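Local coordinates for membrane-bound lytic murein transglycosylase A (Burkholderia pseudomallei, PDB 6QK4), which probably cleaves the beta-1,4 linkage between N-acetylmuramic acid and N-acetylglucosamine in peptidoglycan, forming a 1,6-anhydro bond in the muramic acid residue, at residues Gly43-Leu48 and Leu71-Val76; Tyr123-Trp128 and Glu154-Asp159; Val185-Thr190 and Arg238-Arg243; Pro269-Ala274 and Leu299-Phe304. One frame throughout, in Å; residues are numbered along the deposited sequence.

Interaction 1: residues Gly43-Leu48 and Leu71-Val76; sequences GATIAL and LDDLDV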
loop_
_atom_site.group_PDB
_atom_site.type_symbol
_atom_site.label_atom_id
_atom_site.label_comp_id
_atom_site.label_asym_id
_atom_site.label_seq_id
_atom_site.Cartn_x
_atom_site.Cartn_y
_atom_site.Cartn_z
ATOM N N GLY A 43 11.518 -3.070 -12.694
ATOM C CA GLY A 43 10.275 -2.344 -12.449
ATOM C C GLY A 43 10.411 -0.830 -12.426
ATOM O O GLY A 43 9.407 -0.115 -12.596
ATOM N N ALA A 44 11.608 -0.284 -12.274
ATOM C CA ALA A 44 11.676 1.177 -12.160
ATOM C C ALA A 44 11.247 1.923 -13.436
ATOM O O ALA A 44 10.636 3.011 -13.352
ATOM C CB ALA A 44 13.102 1.598 -11.750
ATOM N N THR A 45 11.531 1.362 -14.633
ATOM C CA THR A 45 11.087 2.037 -15.861
ATOM C C THR A 45 9.569 2.043 -16.005
ATOM O O THR A 45 9.027 2.928 -16.693
ATOM C CB THR A 45 11.690 1.386 -17.091
ATOM O OG1 THR A 45 11.659 -0.034 -16.911
ATOM C CG2 THR A 45 13.187 1.832 -17.240
ATOM N N ILE A 46 8.883 1.040 -15.453
ATOM C CA ILE A 46 7.415 1.037 -15.525
ATOM C C ILE A 46 6.863 2.226 -14.765
ATOM O O ILE A 46 6.024 2.986 -15.266
ATOM C CB ILE A 46 6.851 -0.297 -14.990
ATOM C CG1 ILE A 46 7.179 -1.441 -15.956
ATOM C CG2 ILE A 46 5.342 -0.248 -14.815
ATOM C CD1 ILE A 46 6.965 -2.862 -15.426
ATOM N N ALA A 47 7.339 2.413 -13.535
ATOM C CA ALA A 47 6.865 3.540 -12.723
ATOM C C ALA A 47 7.342 4.856 -13.306
ATOM O O ALA A 47 6.634 5.865 -13.210
ATOM C CB ALA A 47 7.331 3.399 -11.265
ATOM N N LEU A 48 8.514 4.853 -13.948
ATOM C CA LEU A 48 8.991 6.034 -14.654
ATOM C C LEU A 48 8.063 6.454 -15.805
ATOM O O LEU A 48 7.794 7.644 -15.990
ATOM C CB LEU A 48 10.425 5.788 -15.183
ATOM C CG LEU A 48 10.986 6.904 -16.108
ATOM C CD1 LEU A 48 11.252 8.112 -15.284
ATOM C CD2 LEU A 48 12.325 6.428 -16.638
ATOM N N LEU A 71 13.548 3.452 -23.297
ATOM C CA LEU A 71 14.080 2.369 -22.464
ATOM C C LEU A 71 13.123 1.196 -22.422
ATOM O O LEU A 71 11.922 1.399 -22.240
ATOM C CB LEU A 71 14.255 2.865 -21.034
ATOM C CG LEU A 71 15.187 4.065 -20.890
ATOM C CD1 LEU A 71 15.165 4.509 -19.477
ATOM C CD2 LEU A 71 16.638 3.702 -21.349
ATOM N N ASP A 72 13.635 -0.045 -22.495
ATOM C CA ASP A 72 12.750 -1.167 -22.215
ATOM C C ASP A 72 12.894 -1.552 -20.733
ATOM O O ASP A 72 13.784 -1.090 -20.019
ATOM C CB ASP A 72 13.060 -2.343 -23.154
ATOM C CG ASP A 72 14.448 -2.909 -22.945
ATOM O OD1 ASP A 72 14.700 -3.437 -21.861
ATOM O OD2 ASP A 72 15.293 -2.844 -23.892
ATOM N N ASP A 73 12.031 -2.470 -20.268
ATOM C CA ASP A 73 12.004 -2.801 -18.857
ATOM C C ASP A 73 12.931 -3.930 -18.484
ATOM O O ASP A 73 13.046 -4.277 -17.293
ATOM C CB ASP A 73 10.552 -3.194 -18.453
ATOM C CG ASP A 73 9.562 -2.121 -18.807
ATOM O OD1 ASP A 73 9.842 -0.952 -18.479
ATOM O OD2 ASP A 73 8.515 -2.433 -19.437
ATOM N N LEU A 74 13.664 -4.504 -19.444
ATOM C CA LEU A 74 14.550 -5.611 -19.123
ATOM C C LEU A 74 16.008 -5.182 -18.984
ATOM O O LEU A 74 16.733 -5.748 -18.138
ATOM C CB LEU A 74 14.472 -6.720 -20.176
ATOM C CG LEU A 74 13.110 -7.266 -20.577
ATOM C CD1 LEU A 74 13.343 -8.370 -21.596
ATOM C CD2 LEU A 74 12.408 -7.814 -19.360
ATOM N N ASP A 75 16.413 -4.175 -19.737
ATOM C CA ASP A 75 17.822 -3.775 -19.791
ATOM C C ASP A 75 18.060 -2.824 -18.624
ATOM O O ASP A 75 18.003 -1.606 -18.803
ATOM C CB ASP A 75 18.104 -3.102 -21.120
ATOM C CG ASP A 75 19.564 -2.694 -21.283
ATOM O OD1 ASP A 75 20.361 -2.875 -20.338
ATOM O OD2 ASP A 75 19.884 -2.209 -22.373
ATOM N N VAL A 76 18.341 -3.375 -17.436
ATOM C CA VAL A 76 18.496 -2.490 -16.269
ATOM C C VAL A 76 19.861 -1.803 -16.281
ATOM O O VAL A 76 20.033 -0.740 -15.667
ATOM C CB VAL A 76 18.281 -3.232 -14.945
ATOM C CG1 VAL A 76 16.765 -3.665 -14.828
ATOM C CG2 VAL A 76 19.249 -4.409 -14.811
HETATM O O HOH W 1 12.092 -2.652 -15.425
#

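Interaction 2: residues Tyr123-Trp128 and Glu154-Asp159; sequences YALYRW and ELVWVD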
loop_
_atom_site.group_PDB
_atom_site.type_symbol
_atom_site.label_atom_id
_atom_site.label_comp_id
_atom_site.label_asym_id
_atom_site.label_seq_id
_atom_site.Cartn_x
_atom_site.Cartn_y
_atom_site.Cartn_z
ATOM N N TYR A 123 -19.891 -15.065 0.744
ATOM C CA TYR A 123 -19.720 -14.127 1.854
ATOM C C TYR A 123 -19.912 -12.716 1.330
ATOM O O TYR A 123 -19.111 -12.265 0.523
ATOM C CB TYR A 123 -18.321 -14.274 2.463
ATOM C CG TYR A 123 -18.043 -15.704 2.817
ATOM C CD1 TYR A 123 -18.502 -16.224 4.004
ATOM C CD2 TYR A 123 -17.345 -16.541 1.953
ATOM C CE1 TYR A 123 -18.255 -17.536 4.341
ATOM C CE2 TYR A 123 -17.129 -17.888 2.274
ATOM C CZ TYR A 123 -17.562 -18.353 3.466
ATOM O OH TYR A 123 -17.314 -19.676 3.803
ATOM N N ALA A 124 -20.937 -12.011 1.809
ATOM C CA ALA A 124 -21.318 -10.739 1.192
ATOM C C ALA A 124 -20.508 -9.561 1.720
ATOM O O ALA A 124 -20.198 -9.502 2.911
ATOM C CB ALA A 124 -22.794 -10.436 1.458
ATOM N N LEU A 125 -20.205 -8.619 0.833
ATOM C CA LEU A 125 -19.945 -7.234 1.212
ATOM C C LEU A 125 -21.268 -6.463 1.129
ATOM O O LEU A 125 -22.072 -6.692 0.226
ATOM C CB LEU A 125 -18.891 -6.597 0.290
ATOM C CG LEU A 125 -17.606 -7.409 0.077
ATOM C CD1 LEU A 125 -16.605 -6.625 -0.848
ATOM C CD2 LEU A 125 -16.987 -7.752 1.421
ATOM N N TYR A 126 -21.481 -5.518 2.048
ATOM C CA TYR A 126 -22.766 -4.813 2.138
ATOM C C TYR A 126 -22.657 -3.319 1.889
ATOM O O TYR A 126 -21.694 -2.680 2.339
ATOM C CB TYR A 126 -23.370 -5.003 3.518
ATOM C CG TYR A 126 -23.687 -6.413 3.822
ATOM C CD1 TYR A 126 -24.952 -6.945 3.508
ATOM C CD2 TYR A 126 -22.767 -7.226 4.456
ATOM C CE1 TYR A 126 -25.262 -8.247 3.807
ATOM C CE2 TYR A 126 -23.085 -8.539 4.737
ATOM C CZ TYR A 126 -24.325 -9.030 4.402
ATOM O OH TYR A 126 -24.596 -10.351 4.689
ATOM N N ARG A 127 -23.627 -2.762 1.147
ATOM C CA ARG A 127 -23.802 -1.315 1.104
ATOM C C ARG A 127 -24.407 -0.818 2.414
ATOM O O ARG A 127 -24.907 -1.597 3.240
ATOM C CB ARG A 127 -24.741 -0.885 -0.019
ATOM C CG ARG A 127 -24.390 -1.397 -1.368
ATOM C CD ARG A 127 -25.452 -0.977 -2.402
ATOM N NE ARG A 127 -25.967 -2.139 -3.126
ATOM C CZ ARG A 127 -25.688 -2.420 -4.402
ATOM N NH1 ARG A 127 -24.902 -1.619 -5.123
ATOM N NH2 ARG A 127 -26.200 -3.509 -4.962
ATOM N N TRP A 128 -24.392 0.502 2.591
ATOM C CA TRP A 128 -25.118 1.066 3.719
ATOM C C TRP A 128 -26.593 0.645 3.619
ATOM O O TRP A 128 -27.186 0.727 2.535
ATOM C CB TRP A 128 -24.967 2.591 3.746
ATOM C CG TRP A 128 -25.636 3.224 4.933
ATOM C CD1 TRP A 128 -26.914 3.711 4.982
ATOM C CD2 TRP A 128 -25.079 3.424 6.242
ATOM N NE1 TRP A 128 -27.181 4.207 6.230
ATOM C CE2 TRP A 128 -26.079 4.041 7.027
ATOM C CE3 TRP A 128 -23.840 3.148 6.824
ATOM C CZ2 TRP A 128 -25.876 4.398 8.357
ATOM C CZ3 TRP A 128 -23.632 3.499 8.148
ATOM C CH2 TRP A 128 -24.658 4.112 8.910
ATOM N N GLU A 154 -26.777 -6.471 -0.117
ATOM C CA GLU A 154 -25.505 -7.042 -0.544
ATOM C C GLU A 154 -25.003 -6.305 -1.786
ATOM O O GLU A 154 -25.778 -5.983 -2.696
ATOM C CB GLU A 154 -25.681 -8.547 -0.808
ATOM C CG GLU A 154 -26.114 -9.379 0.400
ATOM C CD GLU A 154 -27.630 -9.418 0.577
ATOM O OE1 GLU A 154 -28.312 -8.778 -0.244
ATOM O OE2 GLU A 154 -28.112 -10.054 1.545
ATOM N N LEU A 155 -23.707 -5.983 -1.813
ATOM C CA LEU A 155 -23.094 -5.310 -2.945
ATOM C C LEU A 155 -22.472 -6.327 -3.912
ATOM O O LEU A 155 -22.633 -6.182 -5.137
ATOM C CB LEU A 155 -22.056 -4.300 -2.427
ATOM C CG LEU A 155 -21.214 -3.528 -3.427
ATOM C CD1 LEU A 155 -22.126 -2.722 -4.385
ATOM C CD2 LEU A 155 -20.139 -2.622 -2.740
ATOM N N VAL A 156 -21.874 -7.377 -3.373
ATOM C CA VAL A 156 -21.170 -8.393 -4.147
ATOM C C VAL A 156 -20.836 -9.530 -3.185
ATOM O O VAL A 156 -20.856 -9.347 -1.949
ATOM C CB VAL A 156 -19.904 -7.760 -4.789
ATOM C CG1 VAL A 156 -18.897 -7.333 -3.707
ATOM C CG2 VAL A 156 -19.246 -8.688 -5.767
ATOM N N TRP A 157 -20.529 -10.710 -3.729
ATOM C CA TRP A 157 -20.249 -11.892 -2.922
ATOM C C TRP A 157 -18.812 -12.374 -3.134
ATOM O O TRP A 157 -18.413 -12.623 -4.267
ATOM C CB TRP A 157 -21.235 -13.019 -3.260
ATOM C CG TRP A 157 -22.654 -12.616 -3.037
ATOM C CD1 TRP A 157 -23.464 -11.880 -3.888
ATOM C CD2 TRP A 157 -23.425 -12.897 -1.889
ATOM N NE1 TRP A 157 -24.705 -11.706 -3.315
ATOM C CE2 TRP A 157 -24.707 -12.327 -2.088
ATOM C CE3 TRP A 157 -23.163 -13.588 -0.694
ATOM C CZ2 TRP A 157 -25.714 -12.423 -1.134
ATOM C CZ3 TRP A 157 -24.170 -13.690 0.246
ATOM C CH2 TRP A 157 -25.431 -13.112 0.023
ATOM N N VAL A 158 -18.048 -12.548 -2.042
ATOM C CA VAL A 158 -16.655 -12.931 -2.216
ATOM C C VAL A 158 -16.384 -14.340 -1.663
ATOM O O VAL A 158 -17.265 -15.019 -1.120
ATOM C CB VAL A 158 -15.702 -11.855 -1.609
ATOM C CG1 VAL A 158 -15.946 -10.500 -2.232
ATOM C CG2 VAL A 158 -15.869 -11.747 -0.032
ATOM N N ASP A 159 -15.120 -14.744 -1.824
ATOM C CA ASP A 159 -14.509 -16.063 -1.742
ATOM C C ASP A 159 -14.231 -16.514 -0.324
ATOM O O ASP A 159 -14.140 -17.721 -0.055
ATOM C CB ASP A 159 -13.125 -15.956 -2.421
ATOM C CG ASP A 159 -12.913 -16.993 -3.389
ATOM O OD1 ASP A 159 -13.858 -17.790 -3.548
ATOM O OD2 ASP A 159 -11.825 -17.044 -3.960
HETATM O O HOH W 2 -26.870 -11.006 3.654
#

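Interaction 3: residues Val185-Thr190 and Arg238-Arg243; sequences VGYGGT and RFVFFR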
loop_
_atom_site.group_PDB
_atom_site.type_symbol
_atom_site.label_atom_id
_atom_site.label_comp_id
_atom_site.label_asym_id
_atom_site.label_seq_id
_atom_site.Cartn_x
_atom_site.Cartn_y
_atom_site.Cartn_z
ATOM N N VAL A 185 -14.288 -1.067 -4.778
ATOM C CA VAL A 185 -15.164 -0.702 -3.673
ATOM C C VAL A 185 -14.418 0.287 -2.803
ATOM O O VAL A 185 -13.193 0.206 -2.679
ATOM C CB VAL A 185 -15.596 -1.926 -2.858
ATOM C CG1 VAL A 185 -16.370 -2.918 -3.718
ATOM C CG2 VAL A 185 -14.405 -2.596 -2.157
ATOM N N GLY A 186 -15.161 1.242 -2.232
ATOM C CA GLY A 186 -14.617 2.214 -1.308
ATOM C C GLY A 186 -15.497 2.370 -0.080
ATOM O O GLY A 186 -16.461 1.612 0.100
ATOM N N TYR A 187 -15.176 3.343 0.764
ATOM C CA TYR A 187 -15.715 3.400 2.116
ATOM C C TYR A 187 -17.162 3.862 2.074
ATOM O O TYR A 187 -17.489 4.836 1.402
ATOM C CB TYR A 187 -14.858 4.327 2.980
ATOM C CG TYR A 187 -15.378 4.580 4.390
ATOM C CD1 TYR A 187 -15.021 3.738 5.466
ATOM C CD2 TYR A 187 -16.230 5.661 4.653
ATOM C CE1 TYR A 187 -15.493 3.982 6.760
ATOM C CE2 TYR A 187 -16.716 5.909 5.953
ATOM C CZ TYR A 187 -16.344 5.069 6.987
ATOM O OH TYR A 187 -16.815 5.323 8.255
ATOM N N GLY A 188 -18.029 3.130 2.766
ATOM C CA GLY A 188 -19.455 3.334 2.695
ATOM C C GLY A 188 -20.072 3.532 4.059
ATOM O O GLY A 188 -21.299 3.537 4.167
ATOM N N GLY A 189 -19.266 3.697 5.102
ATOM C CA GLY A 189 -19.797 3.952 6.429
ATOM C C GLY A 189 -19.502 2.813 7.394
ATOM O O GLY A 189 -18.942 1.777 7.032
ATOM N N THR A 190 -19.890 3.049 8.653
ATOM C CA THR A 190 -19.517 2.203 9.778
ATOM C C THR A 190 -20.690 2.113 10.754
ATOM O O THR A 190 -21.628 2.908 10.700
ATOM C CB THR A 190 -18.263 2.750 10.483
ATOM O OG1 THR A 190 -18.037 2.037 11.692
ATOM C CG2 THR A 190 -18.425 4.244 10.813
ATOM N N ARG A 238 -16.896 -3.794 15.403
ATOM C CA ARG A 238 -16.959 -2.864 14.288
ATOM C C ARG A 238 -17.362 -3.574 12.996
ATOM O O ARG A 238 -16.982 -4.730 12.759
ATOM C CB ARG A 238 -15.608 -2.169 14.117
ATOM C CG ARG A 238 -15.674 -0.987 13.201
ATOM C CD ARG A 238 -14.336 -0.304 13.192
ATOM N NE ARG A 238 -14.358 0.961 12.467
ATOM C CZ ARG A 238 -14.973 2.073 12.881
ATOM N NH1 ARG A 238 -15.663 2.093 14.027
ATOM N NH2 ARG A 238 -14.915 3.172 12.136
ATOM N N PHE A 239 -18.152 -2.873 12.181
ATOM C CA PHE A 239 -18.664 -3.339 10.887
ATOM C C PHE A 239 -18.595 -2.215 9.855
ATOM O O PHE A 239 -19.190 -1.149 10.048
ATOM C CB PHE A 239 -20.117 -3.853 10.985
ATOM C CG PHE A 239 -20.488 -4.758 9.855
ATOM C CD1 PHE A 239 -20.173 -6.121 9.922
ATOM C CD2 PHE A 239 -21.059 -4.250 8.700
ATOM C CE1 PHE A 239 -20.495 -6.963 8.850
ATOM C CE2 PHE A 239 -21.360 -5.069 7.614
ATOM C CZ PHE A 239 -21.057 -6.429 7.689
ATOM N N VAL A 240 -17.954 -2.477 8.712
ATOM C CA VAL A 240 -17.726 -1.457 7.701
ATOM C C VAL A 240 -18.535 -1.784 6.459
ATOM O O VAL A 240 -18.589 -2.939 6.029
ATOM C CB VAL A 240 -16.221 -1.368 7.392
ATOM C CG1 VAL A 240 -15.926 -0.456 6.183
ATOM C CG2 VAL A 240 -15.450 -0.970 8.659
ATOM N N PHE A 241 -19.169 -0.758 5.887
ATOM C CA PHE A 241 -19.969 -0.846 4.682
ATOM C C PHE A 241 -19.187 -0.277 3.513
ATOM O O PHE A 241 -18.176 0.400 3.693
ATOM C CB PHE A 241 -21.268 -0.076 4.839
ATOM C CG PHE A 241 -22.096 -0.559 5.989
ATOM C CD1 PHE A 241 -22.912 -1.659 5.826
ATOM C CD2 PHE A 241 -21.997 0.054 7.228
ATOM C CE1 PHE A 241 -23.694 -2.133 6.897
ATOM C CE2 PHE A 241 -22.753 -0.397 8.294
ATOM C CZ PHE A 241 -23.607 -1.492 8.128
ATOM N N PHE A 242 -19.677 -0.553 2.318
ATOM C CA PHE A 242 -18.949 -0.220 1.097
ATOM C C PHE A 242 -19.858 0.460 0.083
ATOM O O PHE A 242 -21.083 0.302 0.092
ATOM C CB PHE A 242 -18.354 -1.479 0.449
ATOM C CG PHE A 242 -17.336 -2.143 1.307
ATOM C CD1 PHE A 242 -16.020 -1.671 1.309
ATOM C CD2 PHE A 242 -17.672 -3.200 2.132
ATOM C CE1 PHE A 242 -15.045 -2.282 2.148
ATOM C CE2 PHE A 242 -16.717 -3.826 2.967
ATOM C CZ PHE A 242 -15.416 -3.368 2.975
ATOM N N ARG A 243 -19.221 1.203 -0.818
ATOM C CA ARG A 243 -19.858 1.744 -2.000
ATOM C C ARG A 243 -19.046 1.297 -3.211
ATOM O O ARG A 243 -17.822 1.154 -3.125
ATOM C CB ARG A 243 -19.960 3.284 -1.896
ATOM C CG ARG A 243 -18.867 4.082 -2.586
ATOM C CD ARG A 243 -19.022 5.590 -2.304
ATOM N NE ARG A 243 -17.963 6.412 -2.904
ATOM C CZ ARG A 243 -16.970 6.976 -2.219
ATOM N NH1 ARG A 243 -16.883 6.795 -0.908
ATOM N NH2 ARG A 243 -16.058 7.713 -2.845
#

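Interaction 4: residues Pro269-Ala274 and Leu299-Phe304; sequences PERSIA and LNRLVF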
loop_
_atom_site.group_PDB
_atom_site.type_symbol
_atom_site.label_atom_id
_atom_site.label_comp_id
_atom_site.label_asym_id
_atom_site.label_seq_id
_atom_site.Cartn_x
_atom_site.Cartn_y
_atom_site.Cartn_z
ATOM N N PRO A 269 3.727 -1.689 -7.948
ATOM C CA PRO A 269 4.180 -2.366 -6.720
ATOM C C PRO A 269 5.677 -2.205 -6.500
ATOM O O PRO A 269 6.470 -2.427 -7.406
ATOM C CB PRO A 269 3.816 -3.837 -6.967
ATOM C CG PRO A 269 2.515 -3.755 -7.872
ATOM C CD PRO A 269 2.892 -2.544 -8.816
ATOM N N GLU A 270 6.060 -1.885 -5.268
ATOM C CA GLU A 270 7.461 -1.650 -4.857
ATOM C C GLU A 270 8.201 -0.602 -5.667
ATOM O O GLU A 270 9.451 -0.536 -5.600
ATOM C CB GLU A 270 8.238 -2.963 -4.840
ATOM C CG GLU A 270 7.576 -3.948 -3.868
ATOM C CD GLU A 270 8.604 -5.003 -3.340
ATOM O OE1 GLU A 270 9.659 -4.634 -2.728
ATOM O OE2 GLU A 270 8.313 -6.202 -3.568
ATOM N N ARG A 271 7.480 0.298 -6.370
ATOM C CA ARG A 271 8.150 1.381 -7.066
ATOM C C ARG A 271 7.417 2.693 -6.879
ATOM O O ARG A 271 7.791 3.673 -7.539
ATOM C CB ARG A 271 8.277 1.123 -8.580
ATOM C CG ARG A 271 9.215 -0.072 -8.951
ATOM C CD ARG A 271 10.674 0.337 -8.655
ATOM N NE ARG A 271 11.517 -0.845 -8.833
ATOM C CZ ARG A 271 12.806 -0.865 -8.503
ATOM N NH1 ARG A 271 13.339 0.260 -8.025
ATOM N NH2 ARG A 271 13.536 -2.033 -8.609
ATOM N N SER A 272 6.340 2.723 -6.073
ATOM C CA SER A 272 5.586 3.937 -5.806
ATOM C C SER A 272 5.534 4.143 -4.319
ATOM O O SER A 272 5.381 3.169 -3.567
ATOM C CB SER A 272 4.124 3.830 -6.300
ATOM O OG SER A 272 4.034 3.768 -7.708
ATOM N N ILE A 273 5.695 5.384 -3.870
ATOM C CA ILE A 273 5.495 5.706 -2.461
ATOM C C ILE A 273 4.472 6.843 -2.329
ATOM O O ILE A 273 4.307 7.692 -3.213
ATOM C CB ILE A 273 6.788 6.117 -1.744
ATOM C CG1 ILE A 273 7.517 7.263 -2.493
ATOM C CG2 ILE A 273 7.657 4.824 -1.429
ATOM C CD1 ILE A 273 8.679 7.848 -1.609
ATOM N N ALA A 274 3.728 6.798 -1.216
ATOM C CA ALA A 274 2.986 7.951 -0.758
ATOM C C ALA A 274 3.871 8.820 0.142
ATOM O O ALA A 274 4.661 8.298 0.960
ATOM C CB ALA A 274 1.736 7.487 0.012
ATOM N N LEU A 299 16.721 -2.993 2.254
ATOM C CA LEU A 299 15.799 -2.749 1.141
ATOM C C LEU A 299 16.197 -1.393 0.557
ATOM O O LEU A 299 16.006 -0.355 1.199
ATOM C CB LEU A 299 14.342 -2.760 1.624
ATOM C CG LEU A 299 13.308 -2.431 0.517
ATOM C CD1 LEU A 299 13.426 -3.423 -0.597
ATOM C CD2 LEU A 299 11.964 -2.656 1.260
ATOM N N ASN A 300 16.875 -1.421 -0.588
ATOM C CA ASN A 300 17.338 -0.212 -1.257
ATOM C C ASN A 300 16.608 -0.086 -2.583
ATOM O O ASN A 300 16.731 -0.966 -3.439
ATOM C CB ASN A 300 18.851 -0.307 -1.508
ATOM C CG ASN A 300 19.653 -0.109 -0.214
ATOM O OD1 ASN A 300 19.867 1.020 0.226
ATOM N ND2 ASN A 300 20.124 -1.206 0.366
ATOM N N ARG A 301 15.792 0.968 -2.753
ATOM C CA ARG A 301 14.814 0.897 -3.852
ATOM C C ARG A 301 14.621 2.296 -4.433
ATOM O O ARG A 301 14.345 3.234 -3.665
ATOM C CB ARG A 301 13.398 0.444 -3.370
ATOM C CG ARG A 301 12.917 -1.006 -3.614
ATOM C CD ARG A 301 12.605 -1.196 -5.000
ATOM N NE ARG A 301 11.898 -2.389 -5.439
ATOM C CZ ARG A 301 12.462 -3.450 -6.005
ATOM N NH1 ARG A 301 13.791 -3.587 -6.025
ATOM N NH2 ARG A 301 11.691 -4.408 -6.497
ATOM N N LEU A 302 14.748 2.438 -5.756
ATOM C CA LEU A 302 14.333 3.660 -6.442
ATOM C C LEU A 302 12.827 3.602 -6.614
ATOM O O LEU A 302 12.301 2.661 -7.210
ATOM C CB LEU A 302 15.016 3.785 -7.803
ATOM C CG LEU A 302 14.621 5.059 -8.596
ATOM C CD1 LEU A 302 15.008 6.381 -7.908
ATOM C CD2 LEU A 302 15.245 4.960 -9.968
ATOM N N VAL A 303 12.141 4.596 -6.054
ATOM C CA VAL A 303 10.688 4.676 -6.086
ATOM C C VAL A 303 10.299 6.072 -6.592
ATOM O O VAL A 303 11.135 6.988 -6.779
ATOM C CB VAL A 303 10.079 4.411 -4.694
ATOM C CG1 VAL A 303 10.543 2.995 -4.172
ATOM C CG2 VAL A 303 10.575 5.454 -3.669
ATOM N N PHE A 304 8.982 6.250 -6.803
ATOM C CA PHE A 304 8.486 7.549 -7.294
ATOM C C PHE A 304 7.375 8.027 -6.385
ATOM O O PHE A 304 6.521 7.235 -5.995
ATOM C CB PHE A 304 7.961 7.428 -8.731
ATOM C CG PHE A 304 9.058 7.177 -9.736
ATOM C CD1 PHE A 304 9.514 5.900 -9.927
ATOM C CD2 PHE A 304 9.554 8.238 -10.521
ATOM C CE1 PHE A 304 10.550 5.675 -10.870
ATOM C CE2 PHE A 304 10.584 8.040 -11.459
ATOM C CZ PHE A 304 11.082 6.722 -11.591
#

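Interaction 1: residues Gly43-Leu48 and Leu71-Val76
A buried threonine hydroxyl sits at the centre of the junction between the start of helix 44-55 and the loop that precedes helix 76-86. Thr45 OG1 sits between its own backbone N and carbonyl carbon (chi1 41°) and donates to Asp73 OD1 at 2.6 Å, using the anti lone pair of that oxygen. A water gives the same hydroxyl a second partner: it lies 3.0 Å from Thr45 OG1 and also links Gly43 N, at the N-cap position, with Asp73 O. The other branch of the threonine serves packing, with Thr45 CG2 meeting Leu71 CD1 at 4.0 Å, the two side chains crossing at about a right angle. A beta-branched residue with one polar and one methyl arm therefore suits both tasks. Within the loop, Asp72 OD1 accepts from Leu74 N, an Asx turn, and from Asp75 N, which extends it to an Asx motif just ahead of helix 76-86. Asp73 OD1 also forms a salt bridge with Arg49, and these donors around its carboxylate would be expected to keep it ionised.

Interaction 2: residues Tyr123-Trp128 and Glu154-Asp159
Glu154 OE2 is gripped twice: a water donates to it at 2.6 Å, and Gly152 N adds a weak bond. Glu154 bends at chi2 (87°) alongside Tyr126, which brings the carboxylate to the phenol end, where the same water lies 2.6 Å from Tyr126 OH. In the backbone, Leu155 N gives to Leu125 O at 2.7 Å (175° at the hydrogen). Leu125 N in turn gives to Val156 O, while Tyr123 and Val158 exchange two bonds, the straighter being Val158 N to Tyr123 O at 2.8 Å. Strands 123-126 and 154-158 thus form an antiparallel pair within the MltA-specific insert domain, interrupted by a classic beta bulge in which Leu155 and Val156 both stand opposite Leu125. On one face Ala124 CB sits 3.9 Å from the centroid of the Trp157 six-membered ring, a CH-pi contact that the small methyl makes possible so close to the backbone. Tyr123, Leu125, Val156 and Val158 share the other, Leu125 CD1 lying beside Val156 CG1 at 3.7 Å; helix 161-170 packs there through Ala164.

Interaction 3: residues Val185-Thr190 and Arg238-Arg243
Phe241 and Phe242 leave opposite sides of their strand with nearly the same torsions, each turning a ring edge to a glycine carbonyl: Phe241 CD2 is 3.5 Å from Gly189 O, Phe242 CD1 3.5 Å from Gly186 O. Phe242 CD1 also meets Val185 CG2 obliquely at 3.9 Å. Flat apolar rings suit these buried places. Arg238, extended from CG to NE, lays one guanidinium face under Thr190 OG1 without a hydrogen bond, 3.3 Å from Arg238 CZ; Thr190 OG1 instead accepts from Asn192 N, and Arg238 NH1 gives to Gln193 O. Gly186 N gives to Arg243 O (2.8 Å), and Arg243 NH1 weakly to Tyr187 O. Gly188 lies where a side chain would strike Phe242, its CA only 3.9 Å from Phe242 CA; at Gly189, with its positive phi (114°), one would jam against the preceding carbonyl. Gly188 N gives to Phe241 O and Phe241 N to Gly189 O, so both glycines face Phe241, a beta bulge in the antiparallel pair of strands 182-190 and 240-244 of the MltA-specific insert domain.

Interaction 4: residues Pro269-Ala274 and Leu299-Phe304
Strand 272-274 and strand 299-304 run in a splayed parallel sense, 63° apart, and meet at a single bridge, where Phe304 N gives to Arg271 O and Ile273 N to Phe304 O, both at 2.9 Å. Ahead of that bridge two arginines stack. Arg271, bent at chi2 (-71°), lays its guanidinium flat on that of Arg301, the centres 3.6 Å apart and the planes 18° from parallel. Arg271 NH1 reaches Leu302 O at 2.7 Å, on a lone pair and almost within the guanidinium plane; this bond, with those to Asp39 and Ile42, holds the group's rotation. Bringing two positive charges so close should cost energy, and nearby acidic and carbonyl oxygens would offset it: Asp39 makes a salt bridge with Arg271 NH1, and Ile42 O accepts from Arg271 NH2. Arg301 NE gives a weak bond to Glu270 O at 3.1 Å, while the Glu270 carboxylate, bonded to Tyr320 OH, adds opposite charge nearby. Long, flat arginines suit this place because their faces can stack while their edges still donate. Beside the bridge the contact turns apolar: Ile273 CD1 and Val303 CG2 touch at 3.7 Å, crossing at about a right angle, and beta-branched residues suit extended strands. This parallel pairing lies within the 3D domain, whose family is grouped with the double-psi beta-barrels.

Overall arrangement
The four contacts follow one another along the chain, each closing before the next opens, and fall into two groups. Interactions 2 and 3 lie in the MltA-specific insert domain, their centres about 10 Å apart; strand 123-126 touches strand 240-244 through Tyr126 O and Phe242 N, a probable hydrogen bond, and both pack on helix 161-170. Interactions 1 and 4 form the second group, centres about 13 Å apart, where helix 44-55 sets Ala44 and Ala47 against Arg271 and Phe304 of the 3D domain. Between the groups, interactions 3 and 4 keep about 17 Å between nearest atoms. The N-terminal helix is thus packed on the 3D domain, while the insert contacts lie some distance away, consistent with a second lobe.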